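Local structure of amine oxidase (Emericella nidulans, 3PGB) at the interface of chains A and B. The protein oxidises primary amines as a copper amine oxidase, using a copper ion and a topaquinone cofactor formed from one of its own tyrosines. Coordinates in Å, arbitrary orientation; residue numbers count along the deposited sequence, not the author numbering. Chains: chain A/B, Putative uncharacterized protein.

Contact 1: the interface of chains A and B. Residues chain A 249, 413, 480, 482-483, 485; chain B 458-460.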
ATOM      1  N   ASP A 249     -22.319 -19.259  -9.109  1.00 25.90           N
ATOM      2  CA  ASP A 249     -21.141 -20.022  -8.675  1.00 25.03           C
ATOM      3  C   ASP A 249     -20.913 -19.894  -7.161  1.00 24.18           C
ATOM      4  O   ASP A 249     -19.800 -19.615  -6.702  1.00 23.94           O
ATOM      5  CB  ASP A 249     -19.901 -19.557  -9.457  1.00 24.91           C
ATOM      6  CG  ASP A 249     -18.789 -20.596  -9.472  1.00 24.30           C
ATOM      7  OD1 ASP A 249     -19.084 -21.799  -9.605  1.00 23.96           O
ATOM      8  OD2 ASP A 249     -17.615 -20.201  -9.362  1.00 23.66           O
ATOM      9  N   PHE A 413      -8.457 -16.700 -17.687  1.00 20.23           N
ATOM     10  CA  PHE A 413      -9.505 -16.440 -18.669  1.00 20.44           C
ATOM     11  C   PHE A 413      -9.408 -15.050 -19.299  1.00 20.25           C
ATOM     12  O   PHE A 413      -8.674 -14.190 -18.828  1.00 20.02           O
ATOM     13  CB  PHE A 413     -10.885 -16.584 -18.025  1.00 20.68           C
ATOM     14  CG  PHE A 413     -11.181 -17.963 -17.509  1.00 22.10           C
ATOM     15  CD1 PHE A 413     -11.084 -19.070 -18.342  1.00 23.50           C
ATOM     16  CD2 PHE A 413     -11.581 -18.153 -16.190  1.00 23.33           C
ATOM     17  CE1 PHE A 413     -11.372 -20.346 -17.866  1.00 24.53           C
ATOM     18  CE2 PHE A 413     -11.872 -19.425 -15.707  1.00 23.76           C
ATOM     19  CZ  PHE A 413     -11.769 -20.520 -16.541  1.00 24.26           C
ATOM     20  N   THR A 480      -8.606 -17.375 -12.272  1.00 14.26           N
ATOM     21  CA  THR A 480      -9.734 -17.710 -11.417  1.00 14.44           C
ATOM     22  C   THR A 480      -9.796 -19.217 -11.235  1.00 14.91           C
ATOM     23  O   THR A 480     -10.404 -19.918 -12.033  1.00 14.96           O
ATOM     24  CB  THR A 480     -11.067 -17.198 -11.993  1.00 14.47           C
ATOM     25  OG1 THR A 480     -10.988 -15.784 -12.197  1.00 14.16           O
ATOM     26  CG2 THR A 480     -12.224 -17.513 -11.046  1.00 13.98           C
ATOM     27  N   GLY A 482     -11.306 -22.106  -9.570  1.00 17.20           N
ATOM     28  CA  GLY A 482     -12.544 -22.410  -8.863  1.00 17.47           C
ATOM     29  C   GLY A 482     -13.145 -21.129  -8.313  1.00 17.90           C
ATOM     30  O   GLY A 482     -13.582 -20.267  -9.074  1.00 18.12           O
ATOM     31  N   ASN A 483     -13.117 -20.987  -6.993  1.00 18.23           N
ATOM     32  CA  ASN A 483     -13.758 -19.858  -6.324  1.00 18.47           C
ATOM     33  C   ASN A 483     -12.878 -18.607  -6.154  1.00 18.66           C
ATOM     34  O   ASN A 483     -13.403 -17.518  -5.933  1.00 18.63           O
ATOM     35  CB  ASN A 483     -14.300 -20.299  -4.963  1.00 18.55           C
ATOM     36  CG  ASN A 483     -13.228 -20.883  -4.064  1.00 18.66           C
ATOM     37  OD1 ASN A 483     -12.516 -21.803  -4.453  1.00 19.48           O
ATOM     38  ND2 ASN A 483     -13.115 -20.353  -2.850  1.00 19.64           N
ATOM     39  N   ASP A 485     -10.391 -15.522  -7.236  1.00 18.39           N
ATOM     40  CA  ASP A 485      -9.918 -14.683  -8.336  1.00 18.13           C
ATOM     41  C   ASP A 485      -8.687 -13.927  -7.891  1.00 17.97           C
ATOM     42  O   ASP A 485      -8.781 -12.987  -7.107  1.00 17.98           O
ATOM     43  CB  ASP A 485     -10.990 -13.699  -8.799  1.00 18.00           C
ATOM     44  CG  ASP A 485     -12.116 -14.382  -9.536  1.00 18.07           C
ATOM     45  OD1 ASP A 485     -12.797 -15.229  -8.923  1.00 19.41           O
ATOM     46  OD2 ASP A 485     -12.319 -14.081 -10.728  1.00 18.09           O
TER
ATOM     47  N   ARG B 458     -14.664  -9.136  -8.649  1.00 14.28           N
ATOM     48  CA  ARG B 458     -14.922  -9.922  -9.845  1.00 14.33           C
ATOM     49  C   ARG B 458     -15.121 -11.366  -9.492  1.00 14.42           C
ATOM     50  O   ARG B 458     -14.744 -11.794  -8.404  1.00 14.21           O
ATOM     51  CB  ARG B 458     -13.750  -9.829 -10.818  1.00 14.38           C
ATOM     52  CG  ARG B 458     -12.551 -10.662 -10.411  1.00 14.27           C
ATOM     53  CD  ARG B 458     -11.350 -10.465 -11.336  1.00 14.49           C
ATOM     54  NE  ARG B 458     -11.728 -10.343 -12.742  1.00 14.66           N
ATOM     55  CZ  ARG B 458     -12.182 -11.338 -13.499  1.00 14.48           C
ATOM     56  NH1 ARG B 458     -12.343 -12.568 -13.006  1.00 15.77           N
ATOM     57  NH2 ARG B 458     -12.493 -11.099 -14.761  1.00 13.33           N
ATOM     58  N   HIS B 459     -15.711 -12.108 -10.427  1.00 14.66           N
ATOM     59  CA  HIS B 459     -15.645 -13.564 -10.403  1.00 14.94           C
ATOM     60  C   HIS B 459     -15.965 -14.180 -11.760  1.00 15.42           C
ATOM     61  O   HIS B 459     -16.981 -13.853 -12.368  1.00 15.55           O
ATOM     62  CB  HIS B 459     -16.578 -14.155  -9.357  1.00 14.79           C
ATOM     63  CG  HIS B 459     -16.477 -15.642  -9.264  1.00 14.30           C
ATOM     64  ND1 HIS B 459     -15.296 -16.281  -8.960  1.00 13.22           N
ATOM     65  CD2 HIS B 459     -17.394 -16.617  -9.469  1.00 13.55           C
ATOM     66  CE1 HIS B 459     -15.494 -17.586  -8.961  1.00 13.46           C
ATOM     67  NE2 HIS B 459     -16.758 -17.817  -9.266  1.00 13.50           N
ATOM     68  N   SER B 460     -15.104 -15.087 -12.212  1.00 16.09           N
ATOM     69  CA  SER B 460     -15.284 -15.763 -13.499  1.00 16.68           C
ATOM     70  C   SER B 460     -15.646 -17.240 -13.342  1.00 17.31           C
ATOM     71  O   SER B 460     -15.324 -17.870 -12.337  1.00 17.11           O
ATOM     72  CB  SER B 460     -14.015 -15.629 -14.337  1.00 16.62           C
ATOM     73  OG  SER B 460     -13.739 -14.264 -14.596  1.00 16.43           O
TER
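B:His459 reaches into chain A between two aspartates, A:Asp485 and A:Asp249, each taking one imidazole nitrogen. B:His459 CB lies 4.0 Å from A:Asp485 OD1, and CG anti to the backbone N (chi1 -177°) swings the imidazole off the strand between the two acids. B:His459 ND1 donates to A:Asp485 OD1, 2.7 Å away, meeting this carboxylate oxygen on its syn side, slightly out of the carboxylate plane. A:Gly482 O sits in the ring plane at the imidazole edge, 3.3 Å from B:His459 CE1. At the tip, B:His459 NE2 gives a nearly straight bond to the anti lone pair of A:Asp249 OD2 (2.5 Å). That carboxylate is almost coplanar with the ring, whereas A:Asp485 is turned 63° from it; gripped at both nitrogens, the imidazole is fixed in rotation. Two acids beside it may favour a protonated ring. The other oxygen, A:Asp485 OD2, forms a salt bridge with B:Arg458 NH1 at 2.7 Å and also accepts from A:Thr480 OG1, which comes from above the carboxylate plane. B:Arg458 NH1 donates in its guanidinium plane to B:Ser460 OG as well (2.7 Å), tying the arginine to its own strand, while B:Ser460 CB packs against A:Phe413 CD2 at 4.0 Å. Strand 457-460 of chain B lies against chain A loops near the active site, among them the 482-485 segment, which holds the topaquinone position between A:Asn483 and A:Asp485 and leads into strand 486-492.

Contact 2: the interface of chains A and B. Residues chain A 330-333, 424, 449-451, 471; chain B 328-329.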
ATOM      1  N   MET A 330     -10.438   6.658 -17.713  1.00 19.50           N
ATOM      2  CA  MET A 330      -9.077   6.883 -18.187  1.00 19.44           C
ATOM      3  C   MET A 330      -9.086   6.673 -19.692  1.00 19.09           C
ATOM      4  O   MET A 330      -9.630   5.682 -20.173  1.00 18.96           O
ATOM      5  CB  MET A 330      -8.110   5.907 -17.502  1.00 19.48           C
ATOM      6  CG  MET A 330      -6.619   6.202 -17.703  1.00 20.11           C
ATOM      7  SD  MET A 330      -5.984   7.657 -16.831  1.00 22.36           S
ATOM      8  CE  MET A 330      -5.533   6.983 -15.236  1.00 20.57           C
ATOM      9  N   ILE A 331      -8.515   7.626 -20.426  1.00 18.77           N
ATOM     10  CA  ILE A 331      -8.373   7.512 -21.879  1.00 18.71           C
ATOM     11  C   ILE A 331      -6.910   7.759 -22.277  1.00 18.49           C
ATOM     12  O   ILE A 331      -6.139   8.315 -21.490  1.00 18.41           O
ATOM     13  CB  ILE A 331      -9.361   8.458 -22.641  1.00 18.78           C
ATOM     14  CG1 ILE A 331      -9.063   9.940 -22.383  1.00 18.85           C
ATOM     15  CG2 ILE A 331     -10.798   8.155 -22.239  1.00 18.89           C
ATOM     16  CD1 ILE A 331      -8.295  10.597 -23.480  1.00 19.63           C
ATOM     17  N   ALA A 332      -6.530   7.317 -23.475  1.00 18.10           N
ATOM     18  CA  ALA A 332      -5.147   7.433 -23.946  1.00 17.89           C
ATOM     19  C   ALA A 332      -5.113   8.239 -25.240  1.00 17.93           C
ATOM     20  O   ALA A 332      -5.103   7.662 -26.323  1.00 17.74           O
ATOM     21  CB  ALA A 332      -4.541   6.054 -24.160  1.00 17.59           C
ATOM     22  N   PRO A 333      -5.082   9.580 -25.131  1.00 18.21           N
ATOM     23  CA  PRO A 333      -5.169  10.477 -26.290  1.00 18.25           C
ATOM     24  C   PRO A 333      -4.185  10.168 -27.411  1.00 18.07           C
ATOM     25  O   PRO A 333      -4.554  10.263 -28.580  1.00 18.24           O
ATOM     26  CB  PRO A 333      -4.858  11.854 -25.700  1.00 18.47           C
ATOM     27  CG  PRO A 333      -5.198  11.742 -24.263  1.00 18.83           C
ATOM     28  CD  PRO A 333      -4.920  10.330 -23.873  1.00 18.36           C
ATOM     29  N   TYR A 424      -8.319   1.194 -23.253  1.00 18.84           N
ATOM     30  CA  TYR A 424      -7.273   1.432 -24.260  1.00 19.16           C
ATOM     31  C   TYR A 424      -6.063   0.494 -24.131  1.00 19.43           C
ATOM     32  O   TYR A 424      -5.121   0.587 -24.925  1.00 19.48           O
ATOM     33  CB  TYR A 424      -6.790   2.884 -24.194  1.00 19.20           C
ATOM     34  CG  TYR A 424      -6.219   3.263 -22.848  1.00 19.64           C
ATOM     35  CD1 TYR A 424      -4.876   3.059 -22.556  1.00 20.11           C
ATOM     36  CD2 TYR A 424      -7.031   3.810 -21.856  1.00 20.55           C
ATOM     37  CE1 TYR A 424      -4.357   3.399 -21.317  1.00 20.62           C
ATOM     38  CE2 TYR A 424      -6.520   4.150 -20.611  1.00 20.22           C
ATOM     39  CZ  TYR A 424      -5.188   3.942 -20.351  1.00 20.30           C
ATOM     40  OH  TYR A 424      -4.672   4.276 -19.127  1.00 20.98           O
ATOM     41  N   GLU A 449      -0.420   1.889 -19.914  1.00 13.95           N
ATOM     42  CA  GLU A 449       0.007   3.021 -19.107  1.00 14.00           C
ATOM     43  C   GLU A 449      -1.158   3.506 -18.241  1.00 14.04           C
ATOM     44  O   GLU A 449      -2.327   3.332 -18.591  1.00 13.97           O
ATOM     45  CB  GLU A 449       0.495   4.164 -19.989  1.00 13.94           C
ATOM     46  CG  GLU A 449       1.883   3.977 -20.538  1.00 13.93           C
ATOM     47  CD  GLU A 449       2.459   5.287 -21.024  1.00 14.11           C
ATOM     48  OE1 GLU A 449       1.738   6.005 -21.746  1.00 14.73           O
ATOM     49  OE2 GLU A 449       3.614   5.612 -20.675  1.00 12.59           O
ATOM     50  N   PHE A 450      -0.831   4.119 -17.114  1.00 14.20           N
ATOM     51  CA  PHE A 450      -1.850   4.652 -16.222  1.00 14.58           C
ATOM     52  C   PHE A 450      -1.295   5.867 -15.509  1.00 14.73           C
ATOM     53  O   PHE A 450      -0.231   5.799 -14.904  1.00 14.95           O
ATOM     54  CB  PHE A 450      -2.286   3.583 -15.212  1.00 14.56           C
ATOM     55  CG  PHE A 450      -3.552   3.919 -14.482  1.00 14.20           C
ATOM     56  CD1 PHE A 450      -4.784   3.510 -14.978  1.00 13.74           C
ATOM     57  CD2 PHE A 450      -3.515   4.646 -13.299  1.00 14.14           C
ATOM     58  CE1 PHE A 450      -5.957   3.823 -14.307  1.00 13.60           C
ATOM     59  CE2 PHE A 450      -4.688   4.963 -12.620  1.00 13.19           C
ATOM     60  CZ  PHE A 450      -5.906   4.549 -13.122  1.00 13.12           C
ATOM     61  N   ASP A 451      -2.005   6.986 -15.614  1.00 15.18           N
ATOM     62  CA  ASP A 451      -1.627   8.214 -14.922  1.00 15.39           C
ATOM     63  C   ASP A 451      -2.150   8.134 -13.496  1.00 15.53           C
ATOM     64  O   ASP A 451      -3.347   8.255 -13.270  1.00 15.28           O
ATOM     65  CB  ASP A 451      -2.211   9.430 -15.639  1.00 15.49           C
ATOM     66  CG  ASP A 451      -1.775  10.749 -15.020  1.00 15.69           C
ATOM     67  OD1 ASP A 451      -2.179  11.805 -15.545  1.00 17.52           O
ATOM     68  OD2 ASP A 451      -1.035  10.748 -14.022  1.00 15.35           O
ATOM     69  N   VAL A 471       3.294   8.694 -14.343  1.00 15.60           N
ATOM     70  CA  VAL A 471       2.799   7.805 -15.384  1.00 15.48           C
ATOM     71  C   VAL A 471       3.583   6.499 -15.324  1.00 15.32           C
ATOM     72  O   VAL A 471       4.814   6.510 -15.428  1.00 15.45           O
ATOM     73  CB  VAL A 471       2.928   8.440 -16.779  1.00 15.47           C
ATOM     74  CG1 VAL A 471       2.334   7.516 -17.833  1.00 15.58           C
ATOM     75  CG2 VAL A 471       2.238   9.796 -16.806  1.00 14.99           C
TER
ATOM     76  N   PRO B 328      -1.803   8.880 -20.756  1.00 19.61           N
ATOM     77  CA  PRO B 328      -3.221   8.765 -20.468  1.00 19.61           C
ATOM     78  C   PRO B 328      -3.698   9.868 -19.542  1.00 19.56           C
ATOM     79  O   PRO B 328      -2.916  10.397 -18.744  1.00 19.45           O
ATOM     80  CB  PRO B 328      -3.330   7.405 -19.775  1.00 19.61           C
ATOM     81  CG  PRO B 328      -2.227   6.629 -20.329  1.00 19.62           C
ATOM     82  CD  PRO B 328      -1.102   7.607 -20.515  1.00 19.79           C
ATOM     83  N   VAL B 329      -4.971  10.216 -19.669  1.00 19.44           N
ATOM     84  CA  VAL B 329      -5.539  11.291 -18.883  1.00 19.54           C
ATOM     85  C   VAL B 329      -6.927  10.876 -18.416  1.00 19.46           C
ATOM     86  O   VAL B 329      -7.729  10.360 -19.200  1.00 19.46           O
ATOM     87  CB  VAL B 329      -5.570  12.628 -19.685  1.00 19.64           C
ATOM     88  CG1 VAL B 329      -6.637  12.601 -20.780  1.00 19.36           C
ATOM     89  CG2 VAL B 329      -5.785  13.803 -18.750  1.00 19.95           C
TER
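The start of strand 329-331 in chain B, with B:Pro328 from the loop before it, meets the same strand of chain A, the loops that hold A:Ala332 to A:Pro333 and A:Tyr424, and residues 449-451 of strand 446-451. A:Ile331 and B:Val329 form an antiparallel bridge through two backbone bonds, B:Val329 N to A:Ile331 O at 2.9 Å and A:Ile331 N to B:Val329 O at 3.1 Å. Their side chains lie side by side and point the same way: A:Ile331 CD1 touches B:Val329 CG1 at 3.7 Å, and A:Pro333 CG closes on that same methyl from across. On the other flank, the B:Pro328 ring wedges between the hydroxyl end of A:Tyr424 and the aliphatic root of A:Glu449. B:Pro328 CG packs on A:Glu449 CB at 3.7 Å, and its CD lies beside the carboxylate oxygen OE1. A:Met330, bent at chi2 and chi3 (71° and 88°), brings its sulfur SD over the backbone of B:Val329, and A:Asp451 CB approaches B:Pro328 O. Within chain A, A:Ala332 CB covers one face of the tyrosine ring near its rim. Carbon and oxygen atoms of chain A pack around the proline, and the hydrogen bonds across come from the neighbouring main chain. B:Pro328 CB sits 3.5 Å from A:Tyr424 OH, the phenol oxygen that donates to A:Glu449 O at 2.6 Å, with the donor tilted 24° from the carbonyl plane.

About 27 Å separates the centres of contact 1 and contact 2. They share no residue, but strand 471-479 links them, beginning with A:Val471 in contact 2 and ending next to A:Thr480 in contact 1. Contact 1 is built from charged and polar side chains, contact 2 from a backbone bridge and a proline wedge. Contact 1 lies about 11 Å from the predicted proton acceptor A:Asp403, contact 2 about 32 Å, so the former may tie subunit pairing to the active-site surroundings. Contact 2 lies at the two-fold axis, continuous with its twin; the two copies of contact 1 lie further out.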